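Local coordinates for protein E1 (Kluyveromyces marxianus, PDB 3VX6) that acts as an E1-like enzyme of autophagy, activating the ubiquitin-like proteins ATG12 for conjugation to ATG5 and ATG8 for conjugation to phosphatidylethanolamine, at residues His75-Leu79 with Gln173-Ile177; Ala12-Phe18 with Thr54-Ile60; Leu37-Lys42 with Leu83-Asn87; Ile166-Phe170 with Ser182-Gln186. All coordinates share one frame; numbering follows the deposited sequence.

Overall arrangement
The chain from the N terminus first lays down 12-18, then 37-42, then returns through 54-60 to close contact 2, a parallel strand pair. After 75-79, residues 83-87 double back on 37-42 and close contact 3; its span crosses that of contact 2. Contact 1 opens at 75-79, inside the loop of contact 3, and closes at 173-177, so those two cross as well, sharing strand 78-86. Segment 166-170 comes just before that closure and meets 182-186 in contact 4, which crosses contact 1. Contacts 2 and 3 tie together the first part of the chain, contact 4 packs helix 165-171 on strand 184-186, and contact 1 bridges the two regions.

Contact 1 of 4, residues His75-Leu79 with Gln173-Ile177; sequences HNIIL and QNVII
Val-175 O accepts a hydrogen bond from NZ of Lys-202, and CD1 of Ile-77 packs against this oxygen from the other segment at 3.7 Å. Ile-77 carries most of the contact. It and the side chain of Asn-174 run past each other in opposite directions, and CG1 of Ile-77 lies 3.2 Å from Asn-174 O. The other branch, CG2 of Ile-77, meets CG2 of Ile-176 at 4.2 Å, a purely apolar touch. Leu-50 and Lys-202 pack on Ile-77 as well, while Ile-121 and Phe-201 lie against Ile-176.

The amide of Asn-174 reaches toward the backbone of Asn-76. The rotation about its first side-chain bond, chi1 -152°, puts CG across from the backbone N and carries the amide over to the other segment. There ND2 of Asn-174 is modelled as a donor to Asn-76 O at 2.4 Å, but ND2 is too close to Asn-76 C in the model, so the bond is doubtful.

Around this centre the backbones are held by other partners. Ile-77 and Leu-79 bond to Leu-48 and Thr-46, Ile-176 bonds to Lys-202, and the side chain of Asn-118 grips Ile-177 O. What results is plain packing of irregular chain on irregular chain: the loop between helix 165-171 and strand 177-181 rests against the residues that lead into strand 78-86, joining two mixed sheets of the ATG7 N-terminal region.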
loop_
_atom_site.group_PDB
_atom_site.type_symbol
_atom_site.label_atom_id
_atom_site.label_comp_id
_atom_site.label_asym_id
_atom_site.label_seq_id
_atom_site.Cartn_x
_atom_site.Cartn_y
_atom_site.Cartn_z
ATOM N N HIS A 75 10.788 -16.091 -3.258
ATOM C CA HIS A 75 9.916 -16.949 -2.460
ATOM C C HIS A 75 8.535 -16.290 -2.378
ATOM O O HIS A 75 7.733 -16.392 -3.311
ATOM C CB HIS A 75 10.501 -17.134 -1.046
ATOM C CG HIS A 75 10.278 -18.500 -0.461
ATOM N ND1 HIS A 75 9.043 -19.117 -0.444
ATOM C CD2 HIS A 75 11.131 -19.354 0.153
ATOM C CE1 HIS A 75 9.146 -20.292 0.154
ATOM N NE2 HIS A 75 10.403 -20.460 0.527
ATOM N N ASN A 76 8.268 -15.616 -1.261
ATOM C CA ASN A 76 6.999 -14.924 -1.063
ATOM C C ASN A 76 7.127 -13.420 -1.288
ATOM O O ASN A 76 8.224 -12.893 -1.482
ATOM C CB ASN A 76 6.453 -15.190 0.342
ATOM C CG ASN A 76 5.686 -16.491 0.427
ATOM O OD1 ASN A 76 6.249 -17.566 0.244
ATOM N ND2 ASN A 76 4.389 -16.398 0.695
ATOM N N ILE A 77 5.996 -12.728 -1.267
ATOM C CA ILE A 77 5.989 -11.291 -1.478
ATOM C C ILE A 77 6.128 -10.550 -0.154
ATOM O O ILE A 77 5.298 -10.680 0.750
ATOM C CB ILE A 77 4.696 -10.855 -2.204
ATOM C CG1 ILE A 77 4.746 -11.348 -3.658
ATOM C CG2 ILE A 77 4.522 -9.340 -2.115
ATOM C CD1 ILE A 77 3.494 -11.075 -4.449
ATOM N N ILE A 78 7.196 -9.775 -0.041
ATOM C CA ILE A 78 7.449 -9.029 1.174
ATOM C C ILE A 78 7.199 -7.553 0.938
ATOM O O ILE A 78 7.838 -6.939 0.088
ATOM C CB ILE A 78 8.899 -9.224 1.635
ATOM C CG1 ILE A 78 9.201 -10.720 1.786
ATOM C CG2 ILE A 78 9.133 -8.452 2.916
ATOM C CD1 ILE A 78 8.232 -11.477 2.682
ATOM N N LEU A 79 6.264 -6.984 1.692
ATOM C CA LEU A 79 5.950 -5.566 1.546
ATOM C C LEU A 79 6.778 -4.723 2.495
ATOM O O LEU A 79 6.808 -4.982 3.697
ATOM C CB LEU A 79 4.470 -5.296 1.815
ATOM C CG LEU A 79 4.134 -3.835 1.526
ATOM C CD1 LEU A 79 4.447 -3.551 0.054
ATOM C CD2 LEU A 79 2.683 -3.544 1.841
ATOM N N GLN A 173 5.872 -14.848 -10.192
ATOM C CA GLN A 173 6.757 -13.745 -9.848
ATOM C C GLN A 173 6.560 -13.210 -8.444
ATOM O O GLN A 173 5.476 -13.271 -7.876
ATOM C CB GLN A 173 6.595 -12.609 -10.849
ATOM C CG GLN A 173 7.581 -12.665 -11.983
ATOM C CD GLN A 173 7.207 -11.727 -13.108
ATOM O OE1 GLN A 173 6.876 -10.558 -12.876
ATOM N NE2 GLN A 173 7.264 -12.228 -14.343
ATOM N N ASN A 174 7.639 -12.672 -7.899
ATOM C CA ASN A 174 7.648 -12.126 -6.560
ATOM C C ASN A 174 7.101 -10.687 -6.527
ATOM O O ASN A 174 7.061 -10.062 -5.468
ATOM C CB ASN A 174 9.085 -12.160 -6.024
ATOM C CG ASN A 174 9.146 -12.267 -4.513
ATOM O OD1 ASN A 174 10.172 -11.972 -3.900
ATOM N ND2 ASN A 174 8.047 -12.702 -3.902
ATOM N N VAL A 175 6.674 -10.162 -7.672
ATOM C CA VAL A 175 6.157 -8.793 -7.714
ATOM C C VAL A 175 4.661 -8.750 -7.539
ATOM O O VAL A 175 3.967 -9.707 -7.875
ATOM C CB VAL A 175 6.504 -8.081 -9.032
ATOM C CG1 VAL A 175 8.011 -7.993 -9.181
ATOM C CG2 VAL A 175 5.890 -8.821 -10.197
ATOM N N ILE A 176 4.169 -7.633 -7.006
ATOM C CA ILE A 176 2.740 -7.466 -6.783
ATOM C C ILE A 176 2.135 -6.601 -7.894
ATOM O O ILE A 176 0.920 -6.565 -8.089
ATOM C CB ILE A 176 2.463 -6.926 -5.322
ATOM C CG1 ILE A 176 1.246 -6.015 -5.287
ATOM C CG2 ILE A 176 3.673 -6.195 -4.789
ATOM C CD1 ILE A 176 1.589 -4.590 -5.519
ATOM N N ILE A 177 3.004 -5.931 -8.639
ATOM C CA ILE A 177 2.595 -5.103 -9.766
ATOM C C ILE A 177 3.560 -5.342 -10.935
ATOM O O ILE A 177 4.782 -5.364 -10.763
ATOM C CB ILE A 177 2.622 -3.595 -9.443
ATOM C CG1 ILE A 177 1.556 -3.236 -8.413
ATOM C CG2 ILE A 177 2.347 -2.797 -10.719
ATOM C CD1 ILE A 177 1.539 -1.754 -8.065
#

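Contact 2 of 4, residues Ala12-Phe18 with Thr54-Ile60; sequences APSFQSF and TSNVLAI
Two first torsions bring Phe-18 and Thr-54 together. Phe-18 has CG opposite its carbonyl carbon (chi1 -89°), while Thr-54 holds OG1 across from the backbone nitrogen at 175°. The two side chains come from opposite directions, and OG1 of Thr-54 arrives at the edge of the ring, near its plane, 3.0 Å from CE2 of Phe-18. The methyl CG2 of Thr-54 is also near CE2 of Phe-18, and it reaches CB of Gln-16 at 3.9 Å. A valine here would keep the bulk but would probably leave the edge of Phe-18 without its polar neighbour.

Thr-54 begins a type I' turn that closes at Val-57 and sets this valine facing the first segment. Its CG2 lies 3.5 Å from CB of Gln-16, while CG1 packs on CG of Pro-13 and CB of Ala-12. Farther along, CB of Phe-15 meets CG1 of Ile-60 at 3.6 Å.

The backbones pair in parallel. Gln-16 N donates to Leu-58 O at 3.1 Å, Ile-60 N to Gln-16 O, and Phe-18 N to Ile-60 O at 2.8 Å. These bonds begin the short sheet of strands 16-19 and 59-62. Phe-15 leans on Ile-140 and Met-142 of strand 135-144, Ser-17 OG bonds to Glu-263, and Leu-58 is tied by its backbone to Phe-204.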
loop_
_atom_site.group_PDB
_atom_site.type_symbol
_atom_site.label_atom_id
_atom_site.label_comp_id
_atom_site.label_asym_id
_atom_site.label_seq_id
_atom_site.Cartn_x
_atom_site.Cartn_y
_atom_site.Cartn_z
ATOM N N ALA A 12 -11.267 0.189 -1.851
ATOM C CA ALA A 12 -11.363 -0.302 -0.485
ATOM C C ALA A 12 -10.141 0.163 0.279
ATOM O O ALA A 12 -9.088 0.405 -0.311
ATOM C CB ALA A 12 -11.419 -1.826 -0.474
ATOM N N PRO A 13 -10.268 0.326 1.599
ATOM C CA PRO A 13 -9.077 0.756 2.329
ATOM C C PRO A 13 -8.053 -0.281 1.902
ATOM O O PRO A 13 -8.365 -1.469 1.870
ATOM C CB PRO A 13 -9.501 0.615 3.791
ATOM C CG PRO A 13 -10.543 -0.482 3.744
ATOM C CD PRO A 13 -11.334 -0.095 2.524
ATOM N N SER A 14 -6.852 0.163 1.548
ATOM C CA SER A 14 -5.808 -0.738 1.061
ATOM C C SER A 14 -5.316 -1.852 1.995
ATOM O O SER A 14 -4.593 -2.748 1.556
ATOM C CB SER A 14 -4.602 0.084 0.590
ATOM O OG SER A 14 -4.920 0.901 -0.528
ATOM N N PHE A 15 -5.716 -1.817 3.262
ATOM C CA PHE A 15 -5.261 -2.815 4.222
ATOM C C PHE A 15 -5.999 -2.636 5.537
ATOM O O PHE A 15 -6.634 -1.606 5.785
ATOM C CB PHE A 15 -3.789 -2.593 4.534
ATOM C CG PHE A 15 -3.552 -1.329 5.329
ATOM C CD1 PHE A 15 -3.823 -0.079 4.767
ATOM C CD2 PHE A 15 -3.185 -1.389 6.672
ATOM C CE1 PHE A 15 -3.742 1.087 5.532
ATOM C CE2 PHE A 15 -3.102 -0.226 7.441
ATOM C CZ PHE A 15 -3.382 1.013 6.872
ATOM N N GLN A 16 -5.889 -3.658 6.376
ATOM C CA GLN A 16 -6.444 -3.644 7.724
ATOM C C GLN A 16 -5.250 -4.060 8.573
ATOM O O GLN A 16 -4.665 -5.125 8.363
ATOM C CB GLN A 16 -7.580 -4.651 7.890
ATOM C CG GLN A 16 -8.060 -4.760 9.328
ATOM C CD GLN A 16 -9.422 -5.426 9.456
ATOM O OE1 GLN A 16 -9.860 -5.758 10.559
ATOM N NE2 GLN A 16 -10.101 -5.617 8.329
ATOM N N SER A 17 -4.862 -3.204 9.506
ATOM C CA SER A 17 -3.715 -3.517 10.332
ATOM C C SER A 17 -4.028 -4.602 11.348
ATOM O O SER A 17 -5.171 -4.785 11.791
ATOM C CB SER A 17 -3.197 -2.267 11.050
ATOM O OG SER A 17 -4.089 -1.822 12.053
ATOM N N PHE A 18 -2.989 -5.342 11.688
ATOM C CA PHE A 18 -3.088 -6.395 12.673
ATOM C C PHE A 18 -1.795 -6.355 13.405
ATOM O O PHE A 18 -0.822 -7.002 13.009
ATOM C CB PHE A 18 -3.281 -7.751 12.015
ATOM C CG PHE A 18 -4.708 -8.087 11.795
ATOM C CD1 PHE A 18 -5.505 -8.463 12.870
ATOM C CD2 PHE A 18 -5.278 -7.954 10.539
ATOM C CE1 PHE A 18 -6.853 -8.700 12.704
ATOM C CE2 PHE A 18 -6.623 -8.186 10.358
ATOM C CZ PHE A 18 -7.421 -8.560 11.445
ATOM N N THR A 54 -7.993 -10.570 5.362
ATOM C CA THR A 54 -8.782 -10.328 6.565
ATOM C C THR A 54 -9.819 -9.292 6.201
ATOM O O THR A 54 -9.472 -8.192 5.754
ATOM C CB THR A 54 -7.943 -9.751 7.713
ATOM O OG1 THR A 54 -8.811 -9.433 8.812
ATOM C CG2 THR A 54 -7.228 -8.471 7.263
ATOM N N SER A 55 -11.087 -9.628 6.405
ATOM C CA SER A 55 -12.157 -8.711 6.054
ATOM C C SER A 55 -11.968 -8.193 4.619
ATOM O O SER A 55 -12.158 -7.009 4.342
ATOM C CB SER A 55 -12.218 -7.541 7.040
ATOM O OG SER A 55 -12.711 -7.961 8.299
ATOM N N ASN A 56 -11.556 -9.088 3.724
ATOM C CA ASN A 56 -11.393 -8.762 2.310
ATOM C C ASN A 56 -10.282 -7.821 1.880
ATOM O O ASN A 56 -10.102 -7.601 0.685
ATOM C CB ASN A 56 -12.714 -8.222 1.760
ATOM C CG ASN A 56 -13.817 -9.233 1.848
ATOM O OD1 ASN A 56 -13.707 -10.325 1.280
ATOM N ND2 ASN A 56 -14.885 -8.892 2.569
ATOM N N VAL A 57 -9.563 -7.228 2.822
ATOM C CA VAL A 57 -8.479 -6.352 2.431
ATOM C C VAL A 57 -7.184 -6.993 2.875
ATOM O O VAL A 57 -7.163 -7.804 3.808
ATOM C CB VAL A 57 -8.596 -4.931 3.044
ATOM C CG1 VAL A 57 -9.801 -4.224 2.470
ATOM C CG2 VAL A 57 -8.682 -5.004 4.556
ATOM N N LEU A 58 -6.102 -6.650 2.183
ATOM C CA LEU A 58 -4.807 -7.196 2.520
ATOM C C LEU A 58 -4.664 -7.011 4.006
ATOM O O LEU A 58 -5.085 -5.993 4.562
ATOM C CB LEU A 58 -3.694 -6.430 1.812
ATOM C CG LEU A 58 -2.293 -6.825 2.270
ATOM C CD1 LEU A 58 -1.995 -8.235 1.794
ATOM C CD2 LEU A 58 -1.276 -5.842 1.733
ATOM N N ALA A 59 -4.088 -8.006 4.660
ATOM C CA ALA A 59 -3.895 -7.903 6.087
ATOM C C ALA A 59 -2.453 -7.576 6.295
ATOM O O ALA A 59 -1.569 -8.337 5.884
ATOM C CB ALA A 59 -4.225 -9.214 6.775
ATOM N N ILE A 60 -2.212 -6.416 6.886
ATOM C CA ILE A 60 -0.857 -6.025 7.208
ATOM C C ILE A 60 -0.732 -6.592 8.617
ATOM O O ILE A 60 -1.248 -6.014 9.576
ATOM C CB ILE A 60 -0.671 -4.473 7.242
ATOM C CG1 ILE A 60 -0.707 -3.899 5.819
ATOM C CG2 ILE A 60 0.640 -4.111 7.946
ATOM C CD1 ILE A 60 0.403 -4.380 4.921
#

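Contact 3 of 4, residues Leu37-Lys42 with Leu83-Asn87; sequences LDSDEK and LLNFN
Asp-40 and Asn-85 stand side by side as a hydrogen-bonded antiparallel beta pair, where strand 40-47, weakly bonded over 40-42, runs along strand 78-86. Their side chains point the same way, and the carboxylate and amide planes are nearly coplanar, 19° apart. ND2 of Asn-85 donates to OD2 of Asp-40 at 2.7 Å, meeting that oxygen nearly end-on to its C-O bond. The other end of each group is engaged too: OD1 of Asp-40 makes a salt bridge with NZ of Lys-42 at 3.5 Å, and OD1 of Asn-85 bonds to Ser-127 of strand 123-130, which probably fixes the rotation of the amide. Helix 21-33 packs on this face through Leu-27 and Lys-31.

The backbones of the two residues bond in both directions, Asp-40 N to Asn-85 O at 2.8 Å and Asn-85 N to Asp-40 O. On the opposite face CD2 of Leu-84 lies over one face of the Phe-86 ring, offset toward its rim, and touches CB of Ser-39 at 3.6 Å. Beyond the paired residues Asn-87, with chi1 43°, turns its amide to the loop, and its ND2 donates in the carbonyl plane to Leu-37 O.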
loop_
_atom_site.group_PDB
_atom_site.type_symbol
_atom_site.label_atom_id
_atom_site.label_comp_id
_atom_site.label_asym_id
_atom_site.label_seq_id
_atom_site.Cartn_x
_atom_site.Cartn_y
_atom_site.Cartn_z
ATOM N N LEU A 37 15.613 8.648 22.065
ATOM C CA LEU A 37 14.738 9.653 22.657
ATOM C C LEU A 37 14.027 10.455 21.569
ATOM O O LEU A 37 13.072 11.179 21.840
ATOM C CB LEU A 37 15.549 10.577 23.557
ATOM C CG LEU A 37 14.800 11.703 24.258
ATOM C CD1 LEU A 37 15.498 12.016 25.560
ATOM C CD2 LEU A 37 14.735 12.927 23.362
ATOM N N ASP A 38 14.510 10.323 20.338
ATOM C CA ASP A 38 13.906 10.993 19.198
ATOM C C ASP A 38 12.839 10.057 18.658
ATOM O O ASP A 38 12.566 9.018 19.245
ATOM C CB ASP A 38 14.946 11.260 18.109
ATOM C CG ASP A 38 15.518 12.663 18.180
ATOM O OD1 ASP A 38 14.719 13.629 18.171
ATOM O OD2 ASP A 38 16.760 12.802 18.236
ATOM N N SER A 39 12.237 10.418 17.538
ATOM C CA SER A 39 11.212 9.580 16.951
ATOM C C SER A 39 11.847 8.465 16.122
ATOM O O SER A 39 12.707 8.713 15.283
ATOM C CB SER A 39 10.281 10.443 16.107
ATOM O OG SER A 39 9.676 11.432 16.928
ATOM N N ASP A 40 11.424 7.233 16.375
ATOM C CA ASP A 40 11.960 6.071 15.674
ATOM C C ASP A 40 11.371 5.960 14.275
ATOM O O ASP A 40 10.155 5.945 14.110
ATOM C CB ASP A 40 11.634 4.784 16.443
ATOM C CG ASP A 40 11.894 4.901 17.941
ATOM O OD1 ASP A 40 13.072 4.833 18.368
ATOM O OD2 ASP A 40 10.906 5.065 18.694
ATOM N N GLU A 41 12.241 5.874 13.275
ATOM C CA GLU A 41 11.819 5.743 11.884
ATOM C C GLU A 41 12.386 4.408 11.371
ATOM O O GLU A 41 13.455 4.359 10.760
ATOM C CB GLU A 41 12.353 6.931 11.076
ATOM C CG GLU A 41 11.559 7.271 9.823
ATOM C CD GLU A 41 11.824 8.696 9.350
ATOM O OE1 GLU A 41 11.283 9.645 9.968
ATOM O OE2 GLU A 41 12.584 8.872 8.370
ATOM N N LYS A 42 11.655 3.331 11.653
ATOM C CA LYS A 42 12.050 1.977 11.279
ATOM C C LYS A 42 11.383 1.483 10.017
ATOM O O LYS A 42 10.305 1.930 9.648
ATOM C CB LYS A 42 11.702 0.984 12.397
ATOM C CG LYS A 42 12.845 0.597 13.333
ATOM C CD LYS A 42 12.968 1.533 14.516
ATOM C CE LYS A 42 14.177 1.172 15.373
ATOM N NZ LYS A 42 14.320 2.078 16.562
ATOM N N LEU A 83 7.906 2.796 9.769
ATOM C CA LEU A 83 7.306 3.205 11.023
ATOM C C LEU A 83 7.923 4.522 11.480
ATOM O O LEU A 83 9.107 4.762 11.300
ATOM C CB LEU A 83 7.504 2.127 12.093
ATOM C CG LEU A 83 7.221 2.523 13.551
ATOM C CD1 LEU A 83 5.750 2.808 13.758
ATOM C CD2 LEU A 83 7.685 1.394 14.468
ATOM N N LEU A 84 7.090 5.389 12.034
ATOM C CA LEU A 84 7.545 6.656 12.558
ATOM C C LEU A 84 6.993 6.712 13.983
ATOM O O LEU A 84 5.923 7.259 14.222
ATOM C CB LEU A 84 6.994 7.824 11.741
ATOM C CG LEU A 84 7.705 9.176 11.927
ATOM C CD1 LEU A 84 6.681 10.282 11.778
ATOM C CD2 LEU A 84 8.373 9.285 13.285
ATOM N N ASN A 85 7.721 6.126 14.926
ATOM C CA ASN A 85 7.286 6.135 16.309
ATOM C C ASN A 85 7.677 7.426 17.027
ATOM O O ASN A 85 8.860 7.662 17.300
ATOM C CB ASN A 85 7.891 4.959 17.077
ATOM C CG ASN A 85 7.436 4.930 18.530
ATOM O OD1 ASN A 85 6.265 4.666 18.810
ATOM N ND2 ASN A 85 8.352 5.223 19.458
ATOM N N PHE A 86 6.678 8.249 17.336
ATOM C CA PHE A 86 6.889 9.495 18.062
ATOM C C PHE A 86 7.284 9.198 19.512
ATOM O O PHE A 86 6.902 8.169 20.085
ATOM C CB PHE A 86 5.621 10.342 18.013
ATOM C CG PHE A 86 5.341 10.894 16.661
ATOM C CD1 PHE A 86 6.148 11.898 16.131
ATOM C CD2 PHE A 86 4.321 10.368 15.877
ATOM C CE1 PHE A 86 5.945 12.370 14.840
ATOM C CE2 PHE A 86 4.109 10.826 14.590
ATOM C CZ PHE A 86 4.928 11.834 14.067
ATOM N N ASN A 87 8.066 10.100 20.096
ATOM C CA ASN A 87 8.546 9.930 21.458
ATOM C C ASN A 87 7.582 10.442 22.510
ATOM O O ASN A 87 7.671 10.060 23.675
ATOM C CB ASN A 87 9.919 10.602 21.620
ATOM C CG ASN A 87 9.997 11.973 20.943
ATOM O OD1 ASN A 87 9.072 12.401 20.234
ATOM N ND2 ASN A 87 11.118 12.663 21.147
#

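Contact 4 of 4, residues Ile166-Phe170 with Ser182-Gln186; sequences ISVSF and SGVIQ
The Phe-170 ring, approached obliquely by CD1 of Ile-185, makes a cation-pi contact with Lys-202, whose NZ also bonds to Phe-170 O. The side chains of Phe-170 and Ile-185 cross at about a right angle. At the far end CE2 of Phe-170 lies against Val-175 CG2, and CZ sits by the backbone of Ile-176 and Ile-177. The ring is thus packed against the loop that follows its own helix, while Ile-185 comes in beside the helix backbone.

Ile-185 points at the helix, and CG1 of this residue meets CD1 of Ile-166 at 3.4 Å. The CD1 methyl of Ile-185 is modelled so close to CB of Phe-170 that its exact place is doubtful. OG of Ser-169 lies alongside the same branch, 3.8 Å from CG1 of Ile-185. Ile-166 reaches across because its CG1 extends away from the backbone N (chi1 -173°), and the chain then bends at CG1 so that CD1 also comes to the carbonyl oxygen of Gly-183.

With an alanine in place of Ile-166, CG1 of Ile-185 is likely to lose its apolar neighbour and a gap to open beside Gly-183 O. The axes of 166-170 and 184-186 come within 8.6 Å of each other and run at 24°. No hydrogen bond joins the two segments, so this surface contact probably holds by the fit of aliphatic branches, with the polar ties made to Lys-202 and, from the turn at Ser-182, to Glu-197.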
loop_
_atom_site.group_PDB
_atom_site.type_symbol
_atom_site.label_atom_id
_atom_site.label_comp_id
_atom_site.label_asym_id
_atom_site.label_seq_id
_atom_site.Cartn_x
_atom_site.Cartn_y
_atom_site.Cartn_z
ATOM N N ILE A 166 -0.518 -16.711 -18.518
ATOM C CA ILE A 166 -0.012 -15.373 -18.236
ATOM C C ILE A 166 -0.239 -15.014 -16.764
ATOM O O ILE A 166 0.584 -14.329 -16.162
ATOM C CB ILE A 166 -0.690 -14.315 -19.154
ATOM C CG1 ILE A 166 -0.016 -12.952 -18.974
ATOM C CG2 ILE A 166 -2.174 -14.227 -18.859
ATOM C CD1 ILE A 166 1.389 -12.898 -19.527
ATOM N N SER A 167 -1.346 -15.477 -16.187
ATOM C CA SER A 167 -1.630 -15.204 -14.780
ATOM C C SER A 167 -0.560 -15.890 -13.954
ATOM O O SER A 167 0.098 -15.262 -13.123
ATOM C CB SER A 167 -2.996 -15.753 -14.371
ATOM O OG SER A 167 -4.053 -14.971 -14.888
ATOM N N VAL A 168 -0.410 -17.193 -14.185
ATOM C CA VAL A 168 0.582 -18.016 -13.496
ATOM C C VAL A 168 1.957 -17.398 -13.683
ATOM O O VAL A 168 2.819 -17.502 -12.822
ATOM C CB VAL A 168 0.609 -19.452 -14.076
ATOM C CG1 VAL A 168 1.726 -20.257 -13.430
ATOM C CG2 VAL A 168 -0.740 -20.125 -13.858
ATOM N N SER A 169 2.147 -16.762 -14.832
ATOM C CA SER A 169 3.402 -16.106 -15.167
ATOM C C SER A 169 3.636 -14.942 -14.207
ATOM O O SER A 169 4.779 -14.635 -13.842
ATOM C CB SER A 169 3.339 -15.604 -16.615
ATOM O OG SER A 169 4.464 -14.815 -16.954
ATOM N N PHE A 170 2.545 -14.302 -13.794
ATOM C CA PHE A 170 2.621 -13.171 -12.870
ATOM C C PHE A 170 2.713 -13.681 -11.434
ATOM O O PHE A 170 3.476 -13.155 -10.620
ATOM C CB PHE A 170 1.384 -12.269 -13.013
ATOM C CG PHE A 170 1.453 -11.001 -12.203
ATOM C CD1 PHE A 170 0.292 -10.404 -11.722
ATOM C CD2 PHE A 170 2.675 -10.407 -11.916
ATOM C CE1 PHE A 170 0.344 -9.240 -10.966
ATOM C CE2 PHE A 170 2.736 -9.245 -11.162
ATOM C CZ PHE A 170 1.568 -8.661 -10.686
ATOM N N SER A 182 3.452 -7.099 -25.275
ATOM C CA SER A 182 3.417 -8.117 -26.309
ATOM C C SER A 182 3.066 -9.474 -25.717
ATOM O O SER A 182 3.642 -10.491 -26.097
ATOM C CB SER A 182 4.759 -8.204 -27.039
ATOM O OG SER A 182 5.028 -7.010 -27.752
ATOM N N GLY A 183 2.130 -9.476 -24.774
ATOM C CA GLY A 183 1.681 -10.722 -24.182
ATOM C C GLY A 183 2.553 -11.302 -23.102
ATOM O O GLY A 183 2.146 -12.249 -22.438
ATOM N N VAL A 184 3.745 -10.749 -22.919
ATOM C CA VAL A 184 4.644 -11.258 -21.893
ATOM C C VAL A 184 4.758 -10.284 -20.719
ATOM O O VAL A 184 4.903 -9.075 -20.902
ATOM C CB VAL A 184 6.061 -11.559 -22.481
ATOM C CG1 VAL A 184 5.914 -12.329 -23.774
ATOM C CG2 VAL A 184 6.834 -10.281 -22.736
ATOM N N ILE A 185 4.671 -10.822 -19.508
ATOM C CA ILE A 185 4.775 -10.018 -18.297
ATOM C C ILE A 185 6.150 -9.383 -18.193
ATOM O O ILE A 185 7.162 -10.058 -18.278
ATOM C CB ILE A 185 4.493 -10.881 -17.056
ATOM C CG1 ILE A 185 3.016 -11.256 -17.061
ATOM C CG2 ILE A 185 4.840 -10.133 -15.784
ATOM C CD1 ILE A 185 2.601 -12.057 -15.888
ATOM N N GLN A 186 6.168 -8.069 -18.016
ATOM C CA GLN A 186 7.403 -7.306 -17.915
ATOM C C GLN A 186 7.350 -6.371 -16.702
ATOM O O GLN A 186 6.269 -6.014 -16.223
ATOM C CB GLN A 186 7.600 -6.480 -19.192
ATOM C CG GLN A 186 7.653 -7.301 -20.462
ATOM C CD GLN A 186 8.940 -8.086 -20.585
ATOM O OE1 GLN A 186 9.166 -8.784 -21.571
ATOM N NE2 GLN A 186 9.801 -7.966 -19.580
#